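Local coordinates for protein pyruvate kinase (Pseudomonas aeruginosa, PDB 6QXL) that probably catalyses the last step of glycolysis, transferring phosphate from phosphoenolpyruvate to ADP to give pyruvate and ATP, and binds glucose-6-phosphate, at residues T6-T11 / T310-S316; R272-V277 / L391-R397. All coordinates share one frame; numbering follows the deposited sequence.

Contact 1: T6-T11 / T310-S316; sequences TKIVAT and TDAVMLS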
ATOM      1  N   THR A   6     -12.784   0.919  25.143  1.00 40.76           N
ATOM      2  CA  THR A   6     -12.404   2.305  25.405  1.00 38.51           C
ATOM      3  C   THR A   6     -12.802   2.655  26.826  1.00 37.20           C
ATOM      4  O   THR A   6     -13.889   2.282  27.278  1.00 36.45           O
ATOM      5  CB  THR A   6     -13.068   3.251  24.384  1.00 39.35           C
ATOM      6  OG1 THR A   6     -12.738   2.806  23.058  1.00 33.87           O
ATOM      7  CG2 THR A   6     -12.578   4.670  24.570  1.00 38.44           C
ATOM      8  N   LYS A   7     -11.929   3.368  27.527  1.00 36.71           N
ATOM      9  CA  LYS A   7     -12.141   3.614  28.949  1.00 38.55           C
ATOM     10  C   LYS A   7     -12.778   4.970  29.173  1.00 39.08           C
ATOM     11  O   LYS A   7     -12.628   5.873  28.368  1.00 33.34           O
ATOM     12  CB  LYS A   7     -10.832   3.486  29.715  1.00 43.98           C
ATOM     13  CG  LYS A   7     -10.145   2.140  29.531  1.00 51.47           C
ATOM     14  CD  LYS A   7     -11.029   0.954  29.963  1.00 53.36           C
ATOM     15  CE  LYS A   7     -10.289  -0.379  29.851  1.00 54.88           C
ATOM     16  NZ  LYS A   7      -9.081  -0.433  30.742  1.00 58.15           N
ATOM     17  N   ILE A   8     -13.510   5.089  30.283  1.00 43.39           N
ATOM     18  CA  ILE A   8     -14.280   6.290  30.606  1.00 40.83           C
ATOM     19  C   ILE A   8     -13.736   6.958  31.857  1.00 38.48           C
ATOM     20  O   ILE A   8     -13.682   6.345  32.914  1.00 41.86           O
ATOM     21  CB  ILE A   8     -15.758   5.955  30.812  1.00 37.92           C
ATOM     22  CG1 ILE A   8     -16.372   5.477  29.482  1.00 37.06           C
ATOM     23  CG2 ILE A   8     -16.498   7.181  31.346  1.00 38.81           C
ATOM     24  CD1 ILE A   8     -17.810   4.953  29.564  1.00 36.29           C
ATOM     25  N   VAL A   9     -13.342   8.217  31.724  1.00 35.72           N
ATOM     26  CA  VAL A   9     -12.940   9.040  32.853  1.00 39.26           C
ATOM     27  C   VAL A   9     -14.098   9.954  33.233  1.00 43.05           C
ATOM     28  O   VAL A   9     -14.601  10.701  32.391  1.00 43.03           O
ATOM     29  CB  VAL A   9     -11.744   9.912  32.500  1.00 35.81           C
ATOM     30  CG1 VAL A   9     -11.303  10.720  33.711  1.00 33.85           C
ATOM     31  CG2 VAL A   9     -10.614   9.051  31.971  1.00 37.52           C
ATOM     32  N   ALA A  10     -14.515   9.896  34.496  1.00 49.77           N
ATOM     33  CA  ALA A  10     -15.648  10.694  34.989  1.00 45.86           C
ATOM     34  C   ALA A  10     -15.146  11.627  36.074  1.00 45.55           C
ATOM     35  O   ALA A  10     -14.572  11.176  37.069  1.00 33.02           O
ATOM     36  CB  ALA A  10     -16.741   9.800  35.524  1.00 44.77           C
ATOM     37  N   THR A  11     -15.353  12.926  35.871  1.00 50.26           N
ATOM     38  CA  THR A  11     -14.991  13.899  36.883  1.00 49.77           C
ATOM     39  C   THR A  11     -16.051  13.905  37.976  1.00 44.32           C
ATOM     40  O   THR A  11     -17.243  13.874  37.684  1.00 39.56           O
ATOM     41  CB  THR A  11     -14.873  15.308  36.285  1.00 49.33           C
ATOM     42  OG1 THR A  11     -13.818  15.324  35.321  1.00 50.34           O
ATOM     43  CG2 THR A  11     -14.525  16.282  37.364  1.00 50.28           C
ATOM     44  N   THR A 310      -8.226   6.601  20.698  1.00 37.47           N
ATOM     45  CA  THR A 310      -7.991   7.125  22.030  1.00 33.89           C
ATOM     46  C   THR A 310      -8.104   5.984  23.038  1.00 34.50           C
ATOM     47  O   THR A 310      -8.846   5.019  22.826  1.00 32.80           O
ATOM     48  CB  THR A 310      -9.010   8.254  22.358  1.00 33.31           C
ATOM     49  OG1 THR A 310      -8.527   9.057  23.442  1.00 32.91           O
ATOM     50  CG2 THR A 310     -10.385   7.721  22.685  1.00 30.86           C
ATOM     51  N   ASP A 311      -7.377   6.098  24.138  1.00 35.04           N
ATOM     52  CA  ASP A 311      -7.503   5.123  25.211  1.00 35.49           C
ATOM     53  C   ASP A 311      -8.777   5.364  25.998  1.00 39.73           C
ATOM     54  O   ASP A 311      -9.474   4.424  26.374  1.00 41.31           O
ATOM     55  CB  ASP A 311      -6.351   5.174  26.193  1.00 36.42           C
ATOM     56  CG  ASP A 311      -5.117   4.477  25.691  1.00 41.79           C
ATOM     57  OD1 ASP A 311      -4.337   5.027  24.858  1.00 42.91           O
ATOM     58  OD2 ASP A 311      -4.894   3.365  26.255  1.00 41.08           O
ATOM     59  N   ALA A 312      -9.057   6.634  26.272  1.00 41.32           N
ATOM     60  CA  ALA A 312     -10.193   6.980  27.091  1.00 40.22           C
ATOM     61  C   ALA A 312     -10.841   8.262  26.620  1.00 41.06           C
ATOM     62  O   ALA A 312     -10.207   9.111  26.006  1.00 37.51           O
ATOM     63  CB  ALA A 312      -9.775   7.118  28.544  1.00 35.63           C
ATOM     64  N   VAL A 313     -12.108   8.383  26.980  1.00 40.90           N
ATOM     65  CA  VAL A 313     -12.892   9.581  26.779  1.00 39.10           C
ATOM     66  C   VAL A 313     -13.321  10.056  28.155  1.00 40.22           C
ATOM     67  O   VAL A 313     -13.493   9.247  29.061  1.00 40.14           O
ATOM     68  CB  VAL A 313     -14.103   9.302  25.889  1.00 37.79           C
ATOM     69  CG1 VAL A 313     -13.644   9.107  24.454  1.00 44.02           C
ATOM     70  CG2 VAL A 313     -14.862   8.077  26.344  1.00 37.17           C
ATOM     71  N   MET A 314     -13.484  11.364  28.298  1.00 43.06           N
ATOM     72  CA  MET A 314     -13.690  11.994  29.599  1.00 41.45           C
ATOM     73  C   MET A 314     -15.014  12.766  29.646  1.00 42.22           C
ATOM     74  O   MET A 314     -15.495  13.293  28.634  1.00 40.99           O
ATOM     75  CB  MET A 314     -12.539  12.939  29.913  1.00 39.84           C
ATOM     76  CG  MET A 314     -12.480  13.451  31.341  1.00 36.16           C
ATOM     77  SD  MET A 314     -10.847  14.144  31.741  1.00 41.18           S
ATOM     78  CE  MET A 314     -11.245  15.898  31.828  1.00 43.07           C
ATOM     79  N   LEU A 315     -15.593  12.805  30.847  1.00 40.62           N
ATOM     80  CA  LEU A 315     -16.711  13.678  31.178  1.00 37.66           C
ATOM     81  C   LEU A 315     -16.233  14.674  32.230  1.00 41.08           C
ATOM     82  O   LEU A 315     -15.510  14.297  33.155  1.00 34.24           O
ATOM     83  CB  LEU A 315     -17.862  12.874  31.756  1.00 35.19           C
ATOM     84  CG  LEU A 315     -18.507  11.866  30.816  1.00 35.76           C
ATOM     85  CD1 LEU A 315     -19.512  10.975  31.559  1.00 37.92           C
ATOM     86  CD2 LEU A 315     -19.169  12.579  29.665  1.00 36.65           C
ATOM     87  N   SER A 316     -16.651  15.941  32.107  1.00 44.96           N
ATOM     88  CA  SER A 316     -16.327  16.916  33.160  1.00 44.64           C
ATOM     89  C   SER A 316     -17.550  17.431  33.911  1.00 42.05           C
ATOM     90  O   SER A 316     -17.850  16.928  34.990  1.00 46.20           O
ATOM     91  CB  SER A 316     -15.518  18.051  32.599  1.00 39.78           C
ATOM     92  OG  SER A 316     -14.338  17.529  32.066  1.00 42.25           O
TER
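Lys7 to Thr11 and Ala312 to Leu315 run side by side as parallel strands, the first and last of the TIM barrel, and their pairing closes its eight-stranded sheet. The backbone supplies most of the bonding. Lys7 N gives its proton to Asp311 O (2.9 Å) and Val9 N to Val313 O (2.9 Å), while Lys7 O and Val9 O accept from Val313 N and Leu315 N. Alpha C-H groups add weaker contacts, such as Ile8 CA to Val313 O at 3.4 Å.

At the C-terminal end Thr11 doubles the grip. With OG1 beside its own backbone N (chi1 -63°), both donors reach Leu315 O: N at 3.0 Å, tilted 33° from the carbonyl plane, and OG1 at 2.9 Å, in that plane on a lone pair. Arg34 NH1 also bonds this hydroxyl.

Apolar packing differs by face. Inside the barrel, Val9 CB meets Met314 CG at 3.8 Å and Val9 CG2 meets Ala312 CB at 4.0 Å; Met314 lies close to the bound malonate. On the outer face Ile8, Val313 and Leu315, branched and apolar, pack against helix 325-340.

Lys7 starts on the inner face, but its bent chain carries NZ out to the carbonyls of Ala416, Phe418 and Val421. The backbone ladder, finished by Thr11, thus closes the barrel between strands some 300 residues apart in sequence, leaving lining and helix packing to the side chains.

Contact 2: R272-V277 / L391-R397; sequences RRNNKV and LIMSRIR
Arg395 lies against Asn275 and Lys276, and the close packing is around it: its CG is 3.5 Å from Asn275 OD1, and its NH1 makes a weak, far from straight bond to Lys276 O at 2.8 Å. Two bends along its chain, at chi2 (-50°) and chi3 (79°), fold the guanidinium back to Leu391 and Ser394 of its own segment, where NE donates to Leu391 O and NH2 to Ser394 OG, the latter in the guanidinium plane. NH2 is also in a salt bridge with Asp311 OD2 of the barrel. Leu391 CD1 lies against one face of the group; a water sits over the centre of the other.

Next to it, Leu391 CD1 meets Val277 CG2 at 3.6 Å, and CD2 rests on Asn275 O at 3.4 Å. Asn275 is the C-prime residue of a Schellman motif; asparagine tolerates the required positive phi (60°) well. Its amide receives Ile392 CD1 at 3.6 Å from CG, while Arg351 takes OD1.

Around Arg397 the contact is looser and water does much of the joining. Arg272 reaches Arg395 O through NH2 (2.8 Å, weak), and the water over the Arg395 face links Arg272 NE to Ser394 O. Arg272 NH1 stands 3.4 Å from Arg397 NH1, two like charges with nearly perpendicular planes; a water accepting from both, 2.6 Å from Arg397 NH1, probably eases the repulsion. Thr344 O holds Arg397 NE.

Long arginines suit a seam where backbone carbonyls such as Lys276 O and Arg395 O can be reached across it. The chemistry implies a barrel-to-alpha/beta-domain junction in which buried Arg395 is positioned mainly by Leu391, Ser394 and Asp311, with weak direct bonds and water completing the seam.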
ATOM      1  N   ARG A 272       0.462   7.284  21.063  1.00 29.14           N
ATOM      2  CA  ARG A 272       0.536   5.837  20.885  1.00 28.50           C
ATOM      3  C   ARG A 272       1.899   5.411  20.334  1.00 32.75           C
ATOM      4  O   ARG A 272       2.465   4.414  20.770  1.00 35.67           O
ATOM      5  CB  ARG A 272      -0.592   5.335  19.984  1.00 26.25           C
ATOM      6  CG  ARG A 272      -1.977   5.513  20.562  1.00 25.05           C
ATOM      7  CD  ARG A 272      -3.099   5.222  19.585  1.00 27.57           C
ATOM      8  NE  ARG A 272      -3.032   3.870  19.100  1.00 28.92           N
ATOM      9  CZ  ARG A 272      -2.929   3.480  17.827  1.00 30.22           C
ATOM     10  NH1 ARG A 272      -2.972   4.357  16.824  1.00 30.51           N
ATOM     11  NH2 ARG A 272      -2.829   2.175  17.561  1.00 31.34           N
ATOM     12  N   ARG A 273       2.441   6.169  19.397  1.00 36.61           N
ATOM     13  CA  ARG A 273       3.747   5.830  18.835  1.00 39.45           C
ATOM     14  C   ARG A 273       4.846   5.836  19.880  1.00 42.23           C
ATOM     15  O   ARG A 273       5.741   4.993  19.817  1.00 50.62           O
ATOM     16  CB  ARG A 273       4.137   6.789  17.743  1.00 43.43           C
ATOM     17  CG  ARG A 273       3.398   6.539  16.500  1.00 49.24           C
ATOM     18  CD  ARG A 273       3.994   7.404  15.436  1.00 52.39           C
ATOM     19  NE  ARG A 273       3.280   7.093  14.220  1.00 57.33           N
ATOM     20  CZ  ARG A 273       3.224   7.865  13.152  1.00 64.65           C
ATOM     21  NH1 ARG A 273       3.832   9.059  13.129  1.00 64.24           N
ATOM     22  NH2 ARG A 273       2.480   7.452  12.129  1.00 61.76           N
ATOM     23  N   ASN A 274       4.759   6.758  20.832  1.00 39.66           N
ATOM     24  CA  ASN A 274       5.712   6.801  21.933  1.00 39.26           C
ATOM     25  C   ASN A 274       5.295   5.946  23.138  1.00 36.98           C
ATOM     26  O   ASN A 274       5.822   6.124  24.220  1.00 37.75           O
ATOM     27  CB  ASN A 274       5.945   8.243  22.372  1.00 38.28           C
ATOM     28  CG  ASN A 274       6.648   9.050  21.331  1.00 38.61           C
ATOM     29  OD1 ASN A 274       7.870   8.980  21.221  1.00 43.79           O
ATOM     30  ND2 ASN A 274       5.888   9.813  20.562  1.00 36.39           N
ATOM     31  N   ASN A 275       4.359   5.027  22.941  1.00 32.63           N
ATOM     32  CA  ASN A 275       3.948   4.087  23.986  1.00 32.10           C
ATOM     33  C   ASN A 275       3.400   4.748  25.236  1.00 31.18           C
ATOM     34  O   ASN A 275       3.683   4.330  26.334  1.00 28.93           O
ATOM     35  CB  ASN A 275       5.097   3.124  24.295  1.00 33.92           C
ATOM     36  CG  ASN A 275       5.514   2.302  23.084  1.00 36.25           C
ATOM     37  OD1 ASN A 275       4.674   1.803  22.355  1.00 36.76           O
ATOM     38  ND2 ASN A 275       6.792   2.111  22.902  1.00 35.37           N
ATOM     39  N   LYS A 276       2.591   5.782  25.036  1.00 37.57           N
ATOM     40  CA  LYS A 276       1.887   6.465  26.115  1.00 39.58           C
ATOM     41  C   LYS A 276       0.390   6.303  25.981  1.00 39.08           C
ATOM     42  O   LYS A 276      -0.121   6.029  24.907  1.00 39.81           O
ATOM     43  CB  LYS A 276       2.227   7.944  26.114  1.00 39.66           C
ATOM     44  CG  LYS A 276       3.708   8.226  26.020  1.00 45.69           C
ATOM     45  CD  LYS A 276       4.505   7.531  27.107  1.00 48.42           C
ATOM     46  CE  LYS A 276       5.927   8.063  27.126  1.00 52.35           C
ATOM     47  NZ  LYS A 276       6.652   7.380  28.220  1.00 56.12           N
ATOM     48  N   VAL A 277      -0.293   6.526  27.090  1.00 41.15           N
ATOM     49  CA  VAL A 277      -1.762   6.473  27.149  1.00 44.03           C
ATOM     50  C   VAL A 277      -2.303   7.841  26.758  1.00 40.26           C
ATOM     51  O   VAL A 277      -1.663   8.860  27.025  1.00 35.82           O
ATOM     52  CB  VAL A 277      -2.211   6.124  28.580  1.00 48.01           C
ATOM     53  CG1 VAL A 277      -3.709   5.957  28.664  1.00 48.38           C
ATOM     54  CG2 VAL A 277      -1.553   4.843  29.037  1.00 48.06           C
ATOM     55  N   LEU A 391       0.719  -2.257  28.638  1.00 35.48           N
ATOM     56  CA  LEU A 391       0.736  -0.946  28.023  1.00 34.69           C
ATOM     57  C   LEU A 391       1.149  -1.039  26.560  1.00 38.27           C
ATOM     58  O   LEU A 391       0.482  -0.481  25.690  1.00 38.15           O
ATOM     59  CB  LEU A 391       1.673  -0.010  28.777  1.00 34.98           C
ATOM     60  CG  LEU A 391       1.918   1.363  28.131  1.00 34.59           C
ATOM     61  CD1 LEU A 391       0.659   2.174  28.085  1.00 35.84           C
ATOM     62  CD2 LEU A 391       2.967   2.132  28.878  1.00 36.62           C
ATOM     63  N   ILE A 392       2.231  -1.764  26.281  1.00 40.77           N
ATOM     64  CA  ILE A 392       2.732  -1.912  24.925  1.00 37.47           C
ATOM     65  C   ILE A 392       1.727  -2.709  24.093  1.00 37.58           C
ATOM     66  O   ILE A 392       1.365  -2.304  22.991  1.00 37.27           O
ATOM     67  CB  ILE A 392       4.085  -2.591  24.896  1.00 39.91           C
ATOM     68  CG1 ILE A 392       5.113  -1.849  25.763  1.00 47.41           C
ATOM     69  CG2 ILE A 392       4.603  -2.718  23.468  1.00 41.93           C
ATOM     70  CD1 ILE A 392       5.306  -0.391  25.461  1.00 49.26           C
ATOM     71  N   MET A 393       1.224  -3.805  24.624  1.00 36.04           N
ATOM     72  CA  MET A 393       0.247  -4.586  23.871  1.00 44.16           C
ATOM     73  C   MET A 393      -0.908  -3.703  23.390  1.00 40.74           C
ATOM     74  O   MET A 393      -1.327  -3.797  22.238  1.00 38.35           O
ATOM     75  CB  MET A 393      -0.305  -5.745  24.694  1.00 45.95           C
ATOM     76  CG  MET A 393       0.723  -6.801  25.069  1.00 46.97           C
ATOM     77  SD  MET A 393      -0.062  -8.122  25.989  1.00 50.45           S
ATOM     78  CE  MET A 393       1.292  -9.267  26.147  1.00 60.66           C
ATOM     79  N   SER A 394      -1.380  -2.813  24.259  1.00 40.84           N
ATOM     80  CA  SER A 394      -2.590  -2.057  23.981  1.00 39.50           C
ATOM     81  C   SER A 394      -2.370  -0.851  23.061  1.00 38.20           C
ATOM     82  O   SER A 394      -3.334  -0.219  22.657  1.00 39.07           O
ATOM     83  CB  SER A 394      -3.241  -1.636  25.295  1.00 35.52           C
ATOM     84  OG  SER A 394      -2.378  -0.826  26.052  1.00 34.02           O
ATOM     85  N   ARG A 395      -1.114  -0.554  22.715  1.00 37.99           N
ATOM     86  CA  ARG A 395      -0.833   0.401  21.644  1.00 35.83           C
ATOM     87  C   ARG A 395      -1.177  -0.123  20.252  1.00 36.67           C
ATOM     88  O   ARG A 395      -1.221   0.640  19.321  1.00 38.46           O
ATOM     89  CB  ARG A 395       0.632   0.816  21.619  1.00 38.20           C
ATOM     90  CG  ARG A 395       1.237   1.366  22.895  1.00 36.55           C
ATOM     91  CD  ARG A 395       0.436   2.461  23.532  1.00 35.18           C
ATOM     92  NE  ARG A 395      -0.702   1.908  24.266  1.00 34.45           N
ATOM     93  CZ  ARG A 395      -1.745   2.612  24.666  1.00 29.73           C
ATOM     94  NH1 ARG A 395      -1.825   3.917  24.405  1.00 26.84           N
ATOM     95  NH2 ARG A 395      -2.728   1.989  25.297  1.00 29.51           N
ATOM     96  N   ILE A 396      -1.419  -1.414  20.109  1.00 40.83           N
ATOM     97  CA  ILE A 396      -1.655  -2.019  18.809  1.00 40.08           C
ATOM     98  C   ILE A 396      -3.139  -2.237  18.624  1.00 39.72           C
ATOM     99  O   ILE A 396      -3.809  -2.775  19.497  1.00 43.81           O
ATOM    100  CB  ILE A 396      -0.910  -3.371  18.716  1.00 38.07           C
ATOM    101  CG1 ILE A 396       0.585  -3.178  18.929  1.00 39.46           C
ATOM    102  CG2 ILE A 396      -1.149  -4.040  17.394  1.00 38.15           C
ATOM    103  CD1 ILE A 396       1.206  -2.202  17.973  1.00 42.27           C
ATOM    104  N   ARG A 397      -3.651  -1.847  17.467  1.00 39.54           N
ATOM    105  CA  ARG A 397      -5.068  -2.023  17.207  1.00 38.12           C
ATOM    106  C   ARG A 397      -5.399  -3.489  17.250  1.00 40.52           C
ATOM    107  O   ARG A 397      -4.713  -4.290  16.626  1.00 43.92           O
ATOM    108  CB  ARG A 397      -5.468  -1.465  15.854  1.00 41.92           C
ATOM    109  CG  ARG A 397      -5.497   0.055  15.766  1.00 43.62           C
ATOM    110  CD  ARG A 397      -5.653   0.496  14.312  1.00 46.89           C
ATOM    111  NE  ARG A 397      -6.697   1.529  14.179  1.00 45.32           N
ATOM    112  CZ  ARG A 397      -6.478   2.821  14.270  1.00 46.35           C
ATOM    113  NH1 ARG A 397      -5.253   3.312  14.463  1.00 49.38           N
ATOM    114  NH2 ARG A 397      -7.494   3.644  14.188  1.00 50.40           N
TER
HETATM  115  O   HOH W   1      -3.819   2.306  21.294  1.00 29.05           O
HETATM  116  O   HOH W   2      -2.061  -0.233  15.373  1.00 35.52           O
HETATM  117  O   HOH W   3      -2.842   2.435  14.191  1.00 46.22           O

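In the fold
Contact 1 lies in the core of the barrel, with its centre about 6 Å from that of the chain, whereas contact 2 is only partly buried and bridges the barrel to the alpha/beta domain. Their centres are about 17 Å apart, yet they meet directly: Asp311 OD2 forms a salt bridge with Arg395 NH2 at 2.7 Å, so the residue just before strand 312-315 also bonds an arginine of the alpha/beta domain. Strand 277-281, which begins in contact 2, neighbours strand 312-315 in the same closed sheet. Regular backbone bonding prevails in the first, side-chain donors and waters in the second. The Met314 side chain is about 4 Å from the malonate; that of Leu391, about 8 Å from glucose-6-phosphate, is merely near its pocket.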